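PDB 5VM1: xylulokinase, which probably catalyses the ATP-dependent phosphorylation of D-xylulose to D-xylulose 5-phosphate. Local coordinates for residues R113-L118 with V132-T137; R125-N130 with W185-A190; D150-I155 with T201-G206. All blocks are in the same frame, centred on the assembly; numbering follows the deposited sequence.

All three contacts lie in the N-terminal FGGY domain, on the same side of the chain's centre. Along the chain, 113-118 and 125-130, on successive helices, come before 132-137 and 150-155, and the partners 185-190 and 201-206 follow last. The segments of 1 and 2 therefore alternate, as do those of 2 and 3, whereas 1 closes before 3 opens. Their centres are about 14 Å (1-2), 17 Å (1-3) and 21 Å (2-3) apart. Helix 137-147 touches all three, and the Trp185 side chain reaches Thr137, Thr201 and Leu203. The Phe133 (interaction 1) and Asn130 (interaction 2) side chains lie about 8 Å from that of predicted substrate-binding His88; interaction 3 lies away from the predicted sites.

Interaction 1. Residues R113-L118 with V132-T137; sequences REAAEL and VFPGFT
The backbone of 132-137 comes closest to helix 112-120 where the CA atoms of Ala115 and Pro134 are 5.1 Å apart. At that point the chain enters a type I beta turn, Phe133 to Phe136, whose first residues meet the helix and which is closed by Phe136 N bonding to Phe133 O at 3.1 Å. Pro134 suits the second position of this turn because its ring holds phi near -63°, the value this position needs.

Ala115 carries the contact. Its CB, a methyl directed at the turn, lies 3.3 Å from Val132 O and 3.5 Å from Pro134 N, so it packs on the chain itself rather than on side-chain tips alone. A residue this small lets helix and turn approach closely, with Pro134 CD alongside at 4.2 Å. Pro139 of helix 137-147 touches Ala115 and Val132 as well.

The turn leads toward the predicted sugar site. The Phe133 side chain lies about 8 Å from that of His88, a predicted substrate-binding residue, and makes a cation-pi contact with Arg346. The Phe136 ring stacks on His88.

One helical turn beyond Ala115, Leu118 extends the apolar patch, and Phe124 of helix 122-128 touches both it and Val132. Val132 holds CG1 anti to its backbone N (chi1 -168°), which sets that methyl 3.9 Å from Leu118 CB.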
loop_
_atom_site.group_PDB
_atom_site.type_symbol
_atom_site.label_atom_id
_atom_site.label_comp_id
_atom_site.label_asym_id
_atom_site.label_seq_id
_atom_site.Cartn_x
_atom_site.Cartn_y
_atom_site.Cartn_z
ATOM N N ARG A 113 0.828 -20.413 9.982
ATOM C CA ARG A 113 0.158 -21.125 11.077
ATOM C C ARG A 113 -0.291 -20.173 12.182
ATOM O O ARG A 113 -1.401 -20.295 12.711
ATOM C CB ARG A 113 1.065 -22.222 11.643
ATOM C CG ARG A 113 1.100 -23.493 10.775
ATOM C CD ARG A 113 2.150 -24.496 11.260
ATOM N NE ARG A 113 3.498 -24.181 10.781
ATOM C CZ ARG A 113 4.260 -25.020 10.083
ATOM N NH1 ARG A 113 3.806 -26.239 9.792
ATOM N NH2 ARG A 113 5.474 -24.643 9.675
ATOM N N GLU A 114 0.581 -19.253 12.585
ATOM C CA GLU A 114 0.203 -18.355 13.660
ATOM C C GLU A 114 -0.915 -17.407 13.226
ATOM O O GLU A 114 -1.853 -17.163 13.998
ATOM C CB GLU A 114 1.435 -17.596 14.164
ATOM C CG GLU A 114 2.421 -18.484 14.902
ATOM C CD GLU A 114 3.262 -19.336 13.960
ATOM O OE1 GLU A 114 3.354 -18.995 12.747
ATOM O OE2 GLU A 114 3.787 -20.374 14.430
ATOM N N ALA A 115 -0.856 -16.884 11.992
ATOM C CA ALA A 115 -1.939 -16.018 11.513
ATOM C C ALA A 115 -3.247 -16.785 11.373
ATOM O O ALA A 115 -4.321 -16.196 11.520
ATOM C CB ALA A 115 -1.605 -15.357 10.178
ATOM N N ALA A 116 -3.188 -18.074 11.021
ATOM C CA ALA A 116 -4.424 -18.836 10.969
ATOM C C ALA A 116 -5.016 -18.939 12.359
ATOM O O ALA A 116 -6.230 -18.774 12.539
ATOM C CB ALA A 116 -4.174 -20.213 10.374
ATOM N N GLU A 117 -4.161 -19.148 13.365
ATOM C CA GLU A 117 -4.658 -19.225 14.731
ATOM C C GLU A 117 -5.238 -17.885 15.179
ATOM O O GLU A 117 -6.331 -17.843 15.757
ATOM C CB GLU A 117 -3.550 -19.687 15.681
ATOM C CG GLU A 117 -3.141 -21.146 15.526
ATOM C CD GLU A 117 -1.989 -21.491 16.442
ATOM O OE1 GLU A 117 -1.609 -20.600 17.219
ATOM O OE2 GLU A 117 -1.466 -22.625 16.391
ATOM N N LEU A 118 -4.551 -16.772 14.885
ATOM C CA LEU A 118 -5.074 -15.482 15.317
ATOM C C LEU A 118 -6.342 -15.104 14.549
ATOM O O LEU A 118 -7.302 -14.589 15.135
ATOM C CB LEU A 118 -3.994 -14.406 15.178
ATOM C CG LEU A 118 -2.751 -14.553 16.063
ATOM C CD1 LEU A 118 -1.790 -13.386 15.815
ATOM C CD2 LEU A 118 -3.130 -14.645 17.538
ATOM N N VAL A 132 -6.348 -11.506 9.632
ATOM C CA VAL A 132 -4.967 -11.604 10.101
ATOM C C VAL A 132 -4.203 -12.431 9.069
ATOM O O VAL A 132 -4.266 -13.663 9.057
ATOM C CB VAL A 132 -4.869 -12.216 11.501
ATOM C CG1 VAL A 132 -3.472 -12.025 12.081
ATOM C CG2 VAL A 132 -5.924 -11.638 12.417
ATOM N N PHE A 133 -3.508 -11.750 8.176
ATOM C CA PHE A 133 -2.627 -12.431 7.243
ATOM C C PHE A 133 -1.227 -12.603 7.827
ATOM O O PHE A 133 -0.828 -11.882 8.755
ATOM C CB PHE A 133 -2.569 -11.668 5.929
ATOM C CG PHE A 133 -3.815 -11.774 5.132
ATOM C CD1 PHE A 133 -4.088 -12.934 4.429
ATOM C CD2 PHE A 133 -4.728 -10.726 5.087
ATOM C CE1 PHE A 133 -5.246 -13.042 3.691
ATOM C CE2 PHE A 133 -5.883 -10.829 4.340
ATOM C CZ PHE A 133 -6.146 -11.982 3.646
ATOM N N PRO A 134 -0.470 -13.592 7.332
ATOM C CA PRO A 134 0.868 -13.855 7.900
ATOM C C PRO A 134 1.845 -12.726 7.732
ATOM O O PRO A 134 2.868 -12.720 8.430
ATOM C CB PRO A 134 1.344 -15.087 7.126
ATOM C CG PRO A 134 0.548 -15.106 5.907
ATOM C CD PRO A 134 -0.777 -14.471 6.196
ATOM N N GLY A 135 1.582 -11.787 6.820
ATOM C CA GLY A 135 2.429 -10.626 6.597
ATOM C C GLY A 135 2.193 -9.459 7.527
ATOM O O GLY A 135 2.977 -8.504 7.536
ATOM N N PHE A 136 1.140 -9.538 8.322
ATOM C CA PHE A 136 0.860 -8.568 9.351
ATOM C C PHE A 136 1.802 -8.807 10.547
ATOM O O PHE A 136 2.461 -9.849 10.651
ATOM C CB PHE A 136 -0.619 -8.665 9.726
ATOM C CG PHE A 136 -1.554 -8.128 8.684
ATOM C CD1 PHE A 136 -1.128 -7.871 7.403
ATOM C CD2 PHE A 136 -2.866 -7.856 9.003
ATOM C CE1 PHE A 136 -2.001 -7.364 6.452
ATOM C CE2 PHE A 136 -3.751 -7.352 8.055
ATOM C CZ PHE A 136 -3.320 -7.100 6.785
ATOM N N THR A 137 1.888 -7.816 11.445
ATOM C CA THR A 137 2.939 -7.838 12.462
ATOM C C THR A 137 2.641 -8.848 13.569
ATOM O O THR A 137 3.536 -9.596 13.980
ATOM C CB THR A 137 3.150 -6.426 13.039
ATOM O OG1 THR A 137 3.152 -5.469 11.979
ATOM C CG2 THR A 137 4.465 -6.316 13.828
#

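Interaction 2. Residues R125-N130 with W185-A190; sequences RAITGN and WLDTGA
Thr128 OG1 is gripped by two hydrogen bonds at the C-terminal end of helix 122-128: it donates to Phe124 O, one turn back, and accepts from Asn130 N at 3.0 Å. The second bond makes an ST turn. The hydroxyl makes both from the crowded position between backbone N and carbonyl carbon (chi1 77°), which puts Thr128 CG2 3.7 Å from Leu186 O. Between the bonded residues Gly129 leaves the helix with positive phi, a conformation that glycine adopts readily.

The last carbonyls of the helix are then taken by 185-190. Ile127 O accepts from Thr188 N at 3.2 Å, the amide lying in the carbonyl plane at a C=O...N angle of 158°, though the N-H itself is bent (143°). Asp187 CA also directs its hydrogen at this oxygen. Thr188 OG1, anti to its own carbonyl carbon, donates to Thr128 O at 2.8 Å from above the carbonyl plane. A threonine suits the place because backbone N and hydroxyl can serve successive carbonyls.

Beside these bonds Ile127 and Asp187 cross at about a right angle. Ile127 CG2, anti to its backbone N, rests 3.7 Å from Asp187 CA and 3.8 Å from Asp187 CB. The carboxylate turns back to its own segment, where Asp187 OD1 accepts from Ala190 N, met from above the carboxylate plane.

Asn130 OD1 accepts from Ala286 N. The whole is a helix C-terminus whose last two carbonyls, of Ile127 and Thr128, are hydrogen-bonded by Thr188, just after strand 186-187, within the FGGY kinase N-terminal domain and near its predicted sugar site.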
loop_
_atom_site.group_PDB
_atom_site.type_symbol
_atom_site.label_atom_id
_atom_site.label_comp_id
_atom_site.label_asym_id
_atom_site.label_seq_id
_atom_site.Cartn_x
_atom_site.Cartn_y
_atom_site.Cartn_z
ATOM N N ARG A 125 -10.857 -9.829 14.224
ATOM C CA ARG A 125 -11.603 -9.025 13.251
ATOM C C ARG A 125 -12.503 -8.011 13.920
ATOM O O ARG A 125 -12.776 -6.957 13.331
ATOM C CB ARG A 125 -12.435 -9.846 12.284
ATOM C CG ARG A 125 -13.515 -10.658 12.879
ATOM C CD ARG A 125 -13.199 -12.043 12.453
ATOM N NE ARG A 125 -11.872 -12.026 11.850
ATOM C CZ ARG A 125 -11.650 -12.240 10.574
ATOM N NH1 ARG A 125 -12.672 -12.498 9.784
ATOM N NH2 ARG A 125 -10.415 -12.192 10.120
ATOM N N ALA A 126 -13.004 -8.323 15.119
ATOM C CA ALA A 126 -13.855 -7.376 15.819
ATOM C C ALA A 126 -13.069 -6.127 16.208
ATOM O O ALA A 126 -13.555 -5.003 16.041
ATOM C CB ALA A 126 -14.476 -8.051 17.025
ATOM N N ILE A 127 -11.838 -6.293 16.680
ATOM C CA ILE A 127 -11.057 -5.148 17.140
ATOM C C ILE A 127 -10.266 -4.499 15.999
ATOM O O ILE A 127 -10.181 -3.272 15.916
ATOM C CB ILE A 127 -10.151 -5.573 18.315
ATOM C CG1 ILE A 127 -11.031 -6.060 19.481
ATOM C CG2 ILE A 127 -9.286 -4.421 18.775
ATOM C CD1 ILE A 127 -10.274 -6.477 20.753
ATOM N N THR A 128 -9.677 -5.272 15.088
ATOM C CA THR A 128 -8.935 -4.658 13.994
ATOM C C THR A 128 -9.784 -4.385 12.760
ATOM O O THR A 128 -9.404 -3.534 11.949
ATOM C CB THR A 128 -7.762 -5.543 13.529
ATOM O OG1 THR A 128 -8.268 -6.622 12.735
ATOM C CG2 THR A 128 -6.932 -6.097 14.671
ATOM N N GLY A 129 -10.902 -5.094 12.580
ATOM C CA GLY A 129 -11.675 -5.018 11.349
ATOM C C GLY A 129 -11.043 -5.674 10.135
ATOM O O GLY A 129 -11.528 -5.470 9.019
ATOM N N ASN A 130 -9.980 -6.462 10.308
ATOM C CA ASN A 130 -9.251 -7.038 9.187
ATOM C C ASN A 130 -8.948 -8.515 9.427
ATOM O O ASN A 130 -8.868 -8.994 10.564
ATOM C CB ASN A 130 -7.924 -6.290 8.915
ATOM C CG ASN A 130 -8.136 -4.814 8.581
ATOM O OD1 ASN A 130 -8.525 -4.477 7.473
ATOM N ND2 ASN A 130 -7.829 -3.923 9.541
ATOM N N TRP A 185 -2.644 -5.224 16.046
ATOM C CA TRP A 185 -2.746 -4.908 17.463
ATOM C C TRP A 185 -3.595 -3.675 17.764
ATOM O O TRP A 185 -3.842 -3.391 18.946
ATOM C CB TRP A 185 -1.354 -4.696 18.066
ATOM C CG TRP A 185 -0.501 -5.903 18.175
ATOM C CD1 TRP A 185 -0.836 -7.104 18.735
ATOM C CD2 TRP A 185 0.864 -6.005 17.789
ATOM N NE1 TRP A 185 0.244 -7.964 18.698
ATOM C CE2 TRP A 185 1.302 -7.310 18.128
ATOM C CE3 TRP A 185 1.759 -5.130 17.180
ATOM C CZ2 TRP A 185 2.591 -7.759 17.861
ATOM C CZ3 TRP A 185 3.051 -5.577 16.916
ATOM C CH2 TRP A 185 3.449 -6.883 17.248
ATOM N N LEU A 186 -4.015 -2.926 16.742
ATOM C CA LEU A 186 -4.740 -1.668 16.906
ATOM C C LEU A 186 -6.263 -1.869 16.943
ATOM O O LEU A 186 -6.814 -2.689 16.204
ATOM C CB LEU A 186 -4.384 -0.713 15.766
ATOM C CG LEU A 186 -4.723 0.759 16.017
ATOM C CD1 LEU A 186 -3.562 1.480 16.736
ATOM C CD2 LEU A 186 -5.073 1.438 14.731
ATOM N N ASP A 187 -6.940 -1.137 17.833
ATOM C CA ASP A 187 -8.394 -0.987 17.742
ATOM C C ASP A 187 -8.636 0.079 16.668
ATOM O O ASP A 187 -8.636 1.280 16.937
ATOM C CB ASP A 187 -9.008 -0.613 19.095
ATOM C CG ASP A 187 -10.553 -0.660 19.096
ATOM O OD1 ASP A 187 -11.180 -0.354 18.067
ATOM O OD2 ASP A 187 -11.157 -0.989 20.140
ATOM N N THR A 188 -8.819 -0.366 15.420
ATOM C CA THR A 188 -8.853 0.569 14.295
ATOM C C THR A 188 -9.943 1.623 14.458
ATOM O O THR A 188 -9.716 2.800 14.169
ATOM C CB THR A 188 -9.059 -0.198 12.993
ATOM O OG1 THR A 188 -8.158 -1.293 12.971
ATOM C CG2 THR A 188 -8.788 0.687 11.794
ATOM N N GLY A 189 -11.120 1.227 14.948
ATOM C CA GLY A 189 -12.194 2.184 15.115
ATOM C C GLY A 189 -11.939 3.185 16.219
ATOM O O GLY A 189 -12.401 4.323 16.144
ATOM N N ALA A 190 -11.206 2.784 17.250
ATOM C CA ALA A 190 -10.901 3.640 18.387
ATOM C C ALA A 190 -9.579 4.390 18.255
ATOM O O ALA A 190 -9.317 5.270 19.076
ATOM C CB ALA A 190 -10.874 2.807 19.679
#

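Interaction 3. Residues D150-I155 with T201-G206; sequences DIFARI and TGLGEG
From its CB, Phe152 sends its ring out from helix 149-153 toward a Schellman motif, the close of helix 195-200 at Gly202, in the FGGY N-terminal domain. CG stands anti to the backbone N (chi1 -170°), so CB and CG serve as a spacer that carries the ring across a gap of 9.1 Å between the CA atoms of Phe152 and Gly202.

Only the far end of the ring makes the contact. On one side CE1 lies 4.0 Å from Leu203 CD2, with Thr201 O at a similar distance, and on the other CE2 comes to 3.8 Å from Gly202 O. The tip, CZ, meets two consecutive carbonyls, with Gly202 O and Thr201 O each 3.5 Å away. All of these neighbours approach obliquely. Aromatic C-H groups carry a slight positive charge, so the carbonyl oxygens probably favour this end of the ring.

Glycine suits position 202 on two counts: its phi of 93° is easily reached without a side chain, and the absence of a CB on the side turned toward Phe152 CZ lets the ring come close. Leu141 and Ala145 of helix 137-147 also touch the Phe152 side chain, and Leu141 touches Ile155 and Leu203 too.

Ile155 follows the helix in a turn tied by Ile155 N bonding to Phe152 O at 3.2 Å. Its CB points toward 201-206. Leu203 answers with CG anti to its carbonyl carbon, and its CD2 methyl serves both partners: it lies beside Phe152 and, 4.3 Å away, meets Ile155 CG2.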
loop_
_atom_site.group_PDB
_atom_site.type_symbol
_atom_site.label_atom_id
_atom_site.label_comp_id
_atom_site.label_asym_id
_atom_site.label_seq_id
_atom_site.Cartn_x
_atom_site.Cartn_y
_atom_site.Cartn_z
ATOM N N ASP A 150 14.704 -16.952 22.558
ATOM C CA ASP A 150 15.723 -16.096 23.177
ATOM C C ASP A 150 15.597 -14.648 22.723
ATOM O O ASP A 150 15.793 -13.719 23.515
ATOM C CB ASP A 150 17.136 -16.621 22.883
ATOM C CG ASP A 150 17.442 -16.788 21.387
ATOM O OD1 ASP A 150 16.542 -16.665 20.517
ATOM O OD2 ASP A 150 18.631 -17.076 21.093
ATOM N N ILE A 151 15.296 -14.436 21.446
ATOM C CA ILE A 151 15.032 -13.105 20.920
ATOM C C ILE A 151 13.730 -12.527 21.461
ATOM O O ILE A 151 13.617 -11.309 21.644
ATOM C CB ILE A 151 15.056 -13.191 19.385
ATOM C CG1 ILE A 151 16.503 -13.497 18.973
ATOM C CG2 ILE A 151 14.395 -11.955 18.733
ATOM C CD1 ILE A 151 16.739 -13.638 17.527
ATOM N N PHE A 152 12.720 -13.366 21.697
ATOM C CA PHE A 152 11.443 -12.844 22.163
ATOM C C PHE A 152 11.552 -12.316 23.594
ATOM O O PHE A 152 10.944 -11.294 23.934
ATOM C CB PHE A 152 10.371 -13.926 22.046
ATOM C CG PHE A 152 8.980 -13.426 22.277
ATOM C CD1 PHE A 152 8.306 -12.715 21.272
ATOM C CD2 PHE A 152 8.333 -13.677 23.475
ATOM C CE1 PHE A 152 7.001 -12.247 21.483
ATOM C CE2 PHE A 152 7.043 -13.224 23.696
ATOM C CZ PHE A 152 6.371 -12.501 22.706
ATOM N N ALA A 153 12.351 -12.977 24.434
ATOM C CA ALA A 153 12.505 -12.583 25.832
ATOM C C ALA A 153 13.156 -11.224 25.986
ATOM O O ALA A 153 12.930 -10.565 27.002
ATOM C CB ALA A 153 13.336 -13.626 26.581
ATOM N N ARG A 154 13.932 -10.789 24.993
ATOM C CA ARG A 154 14.681 -9.539 25.033
ATOM C C ARG A 154 13.971 -8.389 24.333
ATOM O O ARG A 154 14.506 -7.278 24.322
ATOM C CB ARG A 154 16.067 -9.725 24.404
ATOM C CG ARG A 154 16.916 -10.752 25.106
ATOM C CD ARG A 154 18.346 -10.597 24.670
ATOM N NE ARG A 154 18.667 -11.447 23.531
ATOM C CZ ARG A 154 19.458 -11.087 22.523
ATOM N NH1 ARG A 154 19.997 -9.867 22.500
ATOM N NH2 ARG A 154 19.695 -11.945 21.536
ATOM N N ILE A 155 12.765 -8.615 23.807
ATOM C CA ILE A 155 12.030 -7.571 23.104
ATOM C C ILE A 155 11.590 -6.477 24.079
ATOM O O ILE A 155 10.796 -6.702 25.000
ATOM C CB ILE A 155 10.817 -8.153 22.382
ATOM C CG1 ILE A 155 11.244 -9.094 21.265
ATOM C CG2 ILE A 155 9.926 -7.034 21.879
ATOM C CD1 ILE A 155 10.085 -9.726 20.600
ATOM N N THR A 201 -0.596 -12.142 22.008
ATOM C CA THR A 201 0.625 -12.434 21.282
ATOM C C THR A 201 1.844 -12.329 22.179
ATOM O O THR A 201 2.971 -12.479 21.694
ATOM C CB THR A 201 0.765 -11.498 20.083
ATOM O OG1 THR A 201 1.067 -10.171 20.528
ATOM C CG2 THR A 201 -0.576 -11.456 19.337
ATOM N N GLY A 202 1.638 -12.054 23.466
ATOM C CA GLY A 202 2.690 -12.102 24.452
ATOM C C GLY A 202 3.384 -10.796 24.712
ATOM O O GLY A 202 4.523 -10.808 25.193
ATOM N N LEU A 203 2.740 -9.669 24.424
ATOM C CA LEU A 203 3.366 -8.372 24.579
ATOM C C LEU A 203 2.437 -7.450 25.358
ATOM O O LEU A 203 1.258 -7.742 25.588
ATOM C CB LEU A 203 3.703 -7.745 23.225
ATOM C CG LEU A 203 4.577 -8.474 22.210
ATOM C CD1 LEU A 203 4.470 -7.740 20.884
ATOM C CD2 LEU A 203 6.003 -8.555 22.684
ATOM N N GLY A 204 2.984 -6.303 25.757
ATOM C CA GLY A 204 2.234 -5.297 26.461
ATOM C C GLY A 204 2.333 -4.001 25.685
ATOM O O GLY A 204 3.102 -3.892 24.733
ATOM N N GLU A 205 1.525 -3.019 26.096
ATOM C CA GLU A 205 1.491 -1.746 25.379
ATOM C C GLU A 205 2.789 -0.960 25.523
ATOM O O GLU A 205 3.139 -0.179 24.628
ATOM C CB GLU A 205 0.294 -0.935 25.860
ATOM C CG GLU A 205 0.041 0.342 25.112
ATOM C CD GLU A 205 -1.367 0.827 25.346
ATOM O OE1 GLU A 205 -1.722 1.918 24.842
ATOM O OE2 GLU A 205 -2.108 0.111 26.058
ATOM N N GLY A 206 3.532 -1.176 26.614
ATOM C CA GLY A 206 4.809 -0.522 26.816
ATOM C C GLY A 206 5.886 -0.939 25.842
ATOM O O GLY A 206 6.944 -0.303 25.809
#